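Local coordinates for protein putative citrate lyase, alfa subunit (Streptococcus mutans, PDB 2HJ0) that is a putative citrate lyase alpha subunit of the CitF family, an alpha/beta protein with two mixed sheets, seen here as a dimer, at residues G188-A193 and I218-T223. Sequence-based numbering, arbitrary orientation.
Sequences GSLGYA and ISIPQT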
loop_
_atom_site.group_PDB
_atom_site.type_symbol
_atom_site.label_atom_id
_atom_site.label_comp_id
_atom_site.label_asym_id
_atom_site.label_seq_id
_atom_site.Cartn_x
_atom_site.Cartn_y
_atom_site.Cartn_z
ATOM N N GLY A 188 -10.972 1.588 -14.303
ATOM C CA GLY A 188 -10.757 2.588 -13.279
ATOM C C GLY A 188 -10.153 2.030 -12.002
ATOM O O GLY A 188 -9.098 1.395 -12.022
ATOM N N SER A 189 -10.825 2.272 -10.882
ATOM C CA SER A 189 -10.348 1.794 -9.604
ATOM C C SER A 189 -10.215 0.274 -9.549
ATOM O O SER A 189 -10.838 -0.452 -10.329
ATOM C CB SER A 189 -11.281 2.253 -8.496
ATOM O OG SER A 189 -10.895 1.674 -7.264
ATOM N N LEU A 190 -9.383 -0.190 -8.621
ATOM C CA LEU A 190 -9.140 -1.613 -8.406
ATOM C C LEU A 190 -9.200 -1.931 -6.918
ATOM O O LEU A 190 -8.505 -2.823 -6.443
ATOM C CB LEU A 190 -7.771 -1.997 -8.944
ATOM C CG LEU A 190 -7.683 -2.108 -10.457
ATOM C CD1 LEU A 190 -6.259 -2.464 -10.846
ATOM C CD2 LEU A 190 -8.663 -3.176 -10.960
ATOM N N GLY A 191 -10.048 -1.194 -6.204
ATOM C CA GLY A 191 -10.196 -1.365 -4.772
ATOM C C GLY A 191 -10.494 -2.756 -4.243
ATOM O O GLY A 191 -10.020 -3.114 -3.167
ATOM N N TYR A 192 -11.277 -3.547 -4.964
ATOM C CA TYR A 192 -11.562 -4.875 -4.458
ATOM C C TYR A 192 -10.356 -5.778 -4.722
ATOM O O TYR A 192 -9.999 -6.587 -3.877
ATOM C CB TYR A 192 -12.841 -5.449 -5.088
ATOM C CG TYR A 192 -14.078 -4.605 -4.832
ATOM C CD1 TYR A 192 -14.431 -4.218 -3.534
ATOM C CD2 TYR A 192 -14.855 -4.130 -5.898
ATOM C CE1 TYR A 192 -15.521 -3.363 -3.307
ATOM C CE2 TYR A 192 -15.946 -3.279 -5.686
ATOM C CZ TYR A 192 -16.273 -2.894 -4.390
ATOM O OH TYR A 192 -17.317 -2.018 -4.174
ATOM N N ALA A 193 -9.698 -5.627 -5.869
ATOM C CA ALA A 193 -8.540 -6.465 -6.168
ATOM C C ALA A 193 -7.313 -6.123 -5.328
ATOM O O ALA A 193 -6.502 -6.998 -5.011
ATOM C CB ALA A 193 -8.191 -6.371 -7.640
ATOM N N ILE A 218 0.506 3.086 -10.088
ATOM C CA ILE A 218 0.599 1.722 -9.585
ATOM C C ILE A 218 -0.480 1.414 -8.553
ATOM O O ILE A 218 -0.420 1.900 -7.434
ATOM C CB ILE A 218 1.962 1.503 -8.961
ATOM C CG1 ILE A 218 3.046 1.832 -9.995
ATOM C CG2 ILE A 218 2.056 0.094 -8.442
ATOM C CD1 ILE A 218 4.479 1.782 -9.456
ATOM N N SER A 219 -1.480 0.628 -8.928
ATOM C CA SER A 219 -2.529 0.268 -7.973
ATOM C C SER A 219 -2.136 -1.023 -7.244
ATOM O O SER A 219 -2.498 -1.244 -6.089
ATOM C CB SER A 219 -3.861 0.099 -8.697
ATOM O OG SER A 219 -4.216 1.303 -9.354
ATOM N N ILE A 220 -1.387 -1.868 -7.944
ATOM C CA ILE A 220 -0.900 -3.123 -7.399
ATOM C C ILE A 220 0.592 -3.157 -7.742
ATOM O O ILE A 220 0.976 -3.183 -8.913
ATOM C CB ILE A 220 -1.651 -4.291 -8.014
ATOM C CG1 ILE A 220 -3.112 -4.210 -7.583
ATOM C CG2 ILE A 220 -1.007 -5.587 -7.614
ATOM C CD1 ILE A 220 -4.014 -5.227 -8.184
ATOM N N PRO A 221 1.451 -3.128 -6.706
ATOM C CA PRO A 221 2.911 -3.141 -6.844
ATOM C C PRO A 221 3.489 -4.503 -7.212
ATOM O O PRO A 221 2.892 -5.553 -6.936
ATOM C CB PRO A 221 3.376 -2.668 -5.476
ATOM C CG PRO A 221 2.393 -3.351 -4.572
ATOM C CD PRO A 221 1.065 -3.150 -5.276
ATOM N N GLN A 222 4.664 -4.473 -7.832
ATOM C CA GLN A 222 5.354 -5.689 -8.249
ATOM C C GLN A 222 5.616 -6.584 -7.030
ATOM O O GLN A 222 5.702 -7.809 -7.162
ATOM C CB GLN A 222 6.681 -5.323 -8.940
ATOM C CG GLN A 222 7.603 -4.453 -8.060
ATOM C CD GLN A 222 8.748 -3.796 -8.808
ATOM O OE1 GLN A 222 8.521 -3.022 -9.724
ATOM N NE2 GLN A 222 9.983 -4.092 -8.405
ATOM N N THR A 223 5.712 -5.967 -5.851
ATOM C CA THR A 223 5.973 -6.700 -4.619
ATOM C C THR A 223 4.815 -7.556 -4.137
ATOM O O THR A 223 4.961 -8.319 -3.179
ATOM C CB THR A 223 6.367 -5.759 -3.475
ATOM O OG1 THR A 223 5.446 -4.665 -3.424
ATOM C CG2 THR A 223 7.778 -5.242 -3.671
#
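Leu190 and Ser219 bring the two backbones nearest, with their CA atoms 6.9 Å apart. From there the chains diverge, and the CA atoms of Ala193 and Ile220 are 8.4 Å apart. Residues 188-193 lead into helix 191-199. Residues 218-223 belong to the loop between strands 202-207 and 227-230. The contact is small, buried and apolar. Leu190 reaches across with one branch: its CD1 lies 4.1 Å from Ser219 CB and 4.4 Å from Ile220 CD1. Ile220 CD1 meets both Leu190 and Ala193, and lies 4.4 Å from Ala193 CB. An extended chain (chi2 176°) carries it there. Met194, Ala197 and Leu167 also pack on Ile220. Ser219 meets Leu190 through its CB. Its OG stands anti to its own carbonyl carbon (chi1 -59°) and hydrogen-bonds to Glu348 OE2. Glu348 OE1 takes the backbone N of Leu190, so one carboxylate bridges the two segments. Within 188-193, Ser189 OG accepts from Gly191 N at 3.2 Å in an ST turn. Ser219 and Ile220 both pair with Ala178 in a classic beta bulge. The arrangement joins the segment leading into helix 191-199 to a bulged loop beside strand 164-169, part of a largely parallel sheet flanked by helices, consistent with the Rossmann-like clan of this family.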